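Local coordinates for decapping and exoribonuclease protein 1 (Kluyveromyces lactis, PDB 4GPS), which removes NAD and methylguanosine caps from the 5' ends of RNAs and degrades RNA as a 5'-3' exoribonuclease, using a divalent metal cation, at residues K109-I120 against M281-T292. Residues are numbered along the deposited sequence; the frame is centred on the assembly and turned at random.
Sequences KPRLRPEVCTYI and MDSINTLTDTYT
Pro110 and Leu112 run alongside the end of strand 273-285 and pair with Ile284 through two backbone hydrogen bonds. Ile284 N gives to Pro110 O at 2.8 Å, and Leu112 N to Ile284 O at 2.8 Å. Leu112 is buried in the packed part. Its CG is anti to the backbone N (chi1 -176°), which carries CD1 to Ser283 OG (3.6 Å) and CD2 beside Thr292 CG2. Ser283 OG itself donates to Thr292 O in the neighbouring strand. Leu246 of helix 233-246 also touches Leu112. Further along, Asn285 OD1 lies beside Cys117 CB of helix 114-122 (3.6 Å). It also accepts from Thr288 N, three residues on. Asn285 ND2 gives to a water that also bonds Cys117 O, so the water links helix and turn. The outer side is looser. Thr286 CG2 lies over one guanidinium face of Arg111, toward the rim, 3.4 Å from NH1. The exposed Leu287 rests its CG on Cys117 CB (3.6 Å). Asn285 to Thr290 form an Asx motif and a G1 bulge closing a beta hairpin. The single bridge of Arg111 with Ile284 joins the 109-112 loop to the strand of the PD-(D/E)XK nuclease fold that carries the metal ligand Asp282.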
# COMPACT_ATOMS: atom_id res chain seq x y z
N LYS A 109 18.06 -4.67 -7.52
CA LYS A 109 17.14 -4.93 -6.42
C LYS A 109 17.83 -4.66 -5.09
O LYS A 109 18.89 -5.19 -4.82
CB LYS A 109 16.66 -6.38 -6.47
CG LYS A 109 16.65 -7.03 -7.86
CD LYS A 109 15.48 -6.58 -8.70
CE LYS A 109 15.27 -7.51 -9.90
NZ LYS A 109 16.22 -7.32 -11.03
N PRO A 110 17.24 -3.81 -4.24
CA PRO A 110 17.88 -3.53 -2.94
C PRO A 110 17.91 -4.83 -2.13
O PRO A 110 16.88 -5.50 -1.95
CB PRO A 110 16.96 -2.47 -2.30
CG PRO A 110 16.21 -1.89 -3.45
CD PRO A 110 15.97 -3.09 -4.37
N ARG A 111 19.08 -5.20 -1.64
CA ARG A 111 19.21 -6.43 -0.89
C ARG A 111 19.08 -6.22 0.60
O ARG A 111 19.68 -5.32 1.17
CB ARG A 111 20.56 -7.10 -1.20
CG ARG A 111 20.75 -7.47 -2.68
CD ARG A 111 22.24 -7.62 -3.08
NE ARG A 111 22.91 -8.69 -2.34
CZ ARG A 111 22.85 -9.99 -2.63
NH1 ARG A 111 22.16 -10.43 -3.68
NH2 ARG A 111 23.49 -10.86 -1.86
N LEU A 112 18.25 -7.03 1.23
CA LEU A 112 18.10 -6.99 2.67
C LEU A 112 19.41 -7.62 3.14
O LEU A 112 19.83 -8.67 2.61
CB LEU A 112 16.92 -7.87 3.09
CG LEU A 112 16.56 -7.88 4.56
CD1 LEU A 112 16.02 -6.49 4.99
CD2 LEU A 112 15.52 -8.97 4.82
N ARG A 113 20.07 -7.01 4.12
CA ARG A 113 21.34 -7.53 4.62
C ARG A 113 21.32 -9.02 4.93
O ARG A 113 20.35 -9.53 5.48
CB ARG A 113 21.75 -6.77 5.85
CG ARG A 113 22.27 -5.41 5.50
CD ARG A 113 23.64 -5.28 6.03
NE ARG A 113 23.69 -4.20 6.99
CZ ARG A 113 24.49 -4.20 8.05
NH1 ARG A 113 25.29 -5.24 8.23
NH2 ARG A 113 24.48 -3.19 8.90
N PRO A 114 22.39 -9.74 4.58
CA PRO A 114 22.40 -11.19 4.86
C PRO A 114 22.29 -11.60 6.34
O PRO A 114 21.63 -12.59 6.67
CB PRO A 114 23.68 -11.68 4.16
CG PRO A 114 24.55 -10.45 4.10
CD PRO A 114 23.59 -9.32 3.83
N GLU A 115 22.92 -10.84 7.23
CA GLU A 115 22.84 -11.13 8.66
C GLU A 115 21.37 -11.08 9.06
O GLU A 115 20.92 -11.88 9.89
CB GLU A 115 23.64 -10.10 9.48
CG GLU A 115 25.09 -9.98 9.06
CD GLU A 115 25.29 -8.96 7.95
OE1 GLU A 115 24.45 -8.88 7.02
OE2 GLU A 115 26.31 -8.24 7.99
N VAL A 116 20.64 -10.13 8.47
CA VAL A 116 19.23 -9.96 8.72
C VAL A 116 18.40 -11.11 8.10
O VAL A 116 17.47 -11.61 8.73
CB VAL A 116 18.74 -8.57 8.19
CG1 VAL A 116 17.22 -8.46 8.25
CG2 VAL A 116 19.38 -7.45 9.00
N CYS A 117 18.73 -11.54 6.88
CA CYS A 117 17.96 -12.64 6.26
C CYS A 117 18.17 -13.89 7.08
O CYS A 117 17.23 -14.68 7.28
CB CYS A 117 18.41 -12.93 4.81
SG CYS A 117 18.26 -11.54 3.67
N THR A 118 19.41 -14.07 7.53
CA THR A 118 19.78 -15.22 8.36
C THR A 118 19.04 -15.14 9.72
O THR A 118 18.53 -16.14 10.23
CB THR A 118 21.33 -15.28 8.60
OG1 THR A 118 21.99 -15.60 7.36
CG2 THR A 118 21.69 -16.31 9.68
N TYR A 119 18.98 -13.95 10.31
CA TYR A 119 18.27 -13.80 11.54
C TYR A 119 16.81 -14.19 11.34
O TYR A 119 16.22 -14.81 12.20
CB TYR A 119 18.30 -12.36 12.01
CG TYR A 119 17.41 -12.15 13.23
CD1 TYR A 119 17.76 -12.69 14.48
CD2 TYR A 119 16.23 -11.41 13.13
CE1 TYR A 119 16.94 -12.50 15.60
CE2 TYR A 119 15.41 -11.22 14.25
CZ TYR A 119 15.77 -11.76 15.47
OH TYR A 119 14.94 -11.58 16.54
N ILE A 120 16.21 -13.79 10.22
CA ILE A 120 14.82 -14.10 9.96
C ILE A 120 14.59 -15.60 9.78
O ILE A 120 13.61 -16.15 10.28
CB ILE A 120 14.30 -13.36 8.71
CG1 ILE A 120 14.15 -11.87 9.02
CG2 ILE A 120 12.97 -13.95 8.23
CD1 ILE A 120 13.97 -11.01 7.80
N MET A 281 9.36 -1.04 -3.34
CA MET A 281 9.78 -2.14 -2.49
C MET A 281 11.09 -1.74 -1.83
O MET A 281 12.02 -1.32 -2.51
CB MET A 281 10.02 -3.41 -3.31
CG MET A 281 8.83 -3.77 -4.20
SD MET A 281 7.34 -4.46 -3.31
CE MET A 281 6.48 -2.98 -2.94
N ASP A 282 11.15 -1.88 -0.51
CA ASP A 282 12.34 -1.53 0.24
C ASP A 282 13.48 -2.48 0.01
O ASP A 282 14.63 -2.08 -0.03
CB ASP A 282 12.07 -1.53 1.74
CG ASP A 282 11.03 -0.55 2.15
OD1 ASP A 282 10.92 0.53 1.52
OD2 ASP A 282 10.31 -0.87 3.12
N SER A 283 13.16 -3.76 -0.15
CA SER A 283 14.23 -4.72 -0.32
C SER A 283 13.75 -6.09 -0.65
O SER A 283 12.55 -6.37 -0.63
CB SER A 283 15.00 -4.85 0.99
OG SER A 283 14.21 -5.53 1.98
N ILE A 284 14.72 -6.96 -0.95
CA ILE A 284 14.43 -8.37 -1.21
C ILE A 284 15.21 -9.18 -0.19
O ILE A 284 16.34 -8.83 0.15
CB ILE A 284 14.92 -8.89 -2.56
CG1 ILE A 284 14.22 -8.16 -3.70
CG2 ILE A 284 14.56 -10.37 -2.68
CD1 ILE A 284 14.85 -6.83 -4.06
N ASN A 285 14.57 -10.22 0.33
CA ASN A 285 15.22 -11.14 1.24
C ASN A 285 15.88 -12.14 0.26
O ASN A 285 15.18 -12.96 -0.37
CB ASN A 285 14.18 -11.87 2.10
CG ASN A 285 14.81 -12.89 3.01
OD1 ASN A 285 15.71 -13.63 2.61
ND2 ASN A 285 14.33 -12.94 4.25
N THR A 286 17.19 -12.05 0.10
CA THR A 286 17.90 -12.91 -0.84
C THR A 286 17.81 -14.44 -0.58
O THR A 286 17.89 -15.24 -1.52
CB THR A 286 19.35 -12.48 -0.93
OG1 THR A 286 19.85 -12.28 0.40
CG2 THR A 286 19.46 -11.18 -1.72
N LEU A 287 17.63 -14.85 0.68
CA LEU A 287 17.50 -16.26 0.99
C LEU A 287 16.14 -16.81 0.53
O LEU A 287 16.02 -17.97 0.13
CB LEU A 287 17.61 -16.52 2.50
CG LEU A 287 18.85 -16.13 3.29
CD1 LEU A 287 18.71 -16.69 4.72
CD2 LEU A 287 20.10 -16.69 2.61
N THR A 288 15.11 -15.98 0.58
CA THR A 288 13.78 -16.45 0.24
C THR A 288 13.23 -15.87 -1.05
O THR A 288 12.12 -16.22 -1.46
CB THR A 288 12.81 -16.14 1.43
OG1 THR A 288 12.66 -14.71 1.57
CG2 THR A 288 13.37 -16.70 2.77
N ASP A 289 14.01 -15.00 -1.68
CA ASP A 289 13.59 -14.33 -2.92
C ASP A 289 12.19 -13.72 -2.78
O ASP A 289 11.33 -13.84 -3.65
CB ASP A 289 13.61 -15.30 -4.10
CG ASP A 289 13.48 -14.57 -5.42
OD1 ASP A 289 14.12 -13.50 -5.55
OD2 ASP A 289 12.76 -15.06 -6.31
N THR A 290 12.00 -13.03 -1.67
CA THR A 290 10.73 -12.45 -1.33
C THR A 290 10.88 -10.97 -0.98
O THR A 290 11.72 -10.60 -0.15
CB THR A 290 10.14 -13.23 -0.12
OG1 THR A 290 9.89 -14.59 -0.52
CG2 THR A 290 8.86 -12.57 0.41
N TYR A 291 10.10 -10.13 -1.62
CA TYR A 291 10.15 -8.73 -1.26
C TYR A 291 9.87 -8.62 0.24
O TYR A 291 9.05 -9.37 0.78
CB TYR A 291 9.10 -7.95 -2.04
CG TYR A 291 9.44 -7.77 -3.48
CD1 TYR A 291 10.70 -7.27 -3.85
CD2 TYR A 291 8.50 -8.03 -4.48
CE1 TYR A 291 11.02 -7.03 -5.19
CE2 TYR A 291 8.80 -7.79 -5.82
CZ TYR A 291 10.05 -7.29 -6.17
OH TYR A 291 10.31 -7.01 -7.48
N THR A 292 10.55 -7.70 0.91
CA THR A 292 10.42 -7.49 2.35
C THR A 292 10.25 -5.97 2.61
O THR A 292 11.15 -5.17 2.34
CB THR A 292 11.67 -8.05 3.06
OG1 THR A 292 11.75 -9.45 2.77
CG2 THR A 292 11.61 -7.80 4.60
O HOH W 1 15.34 -15.49 5.66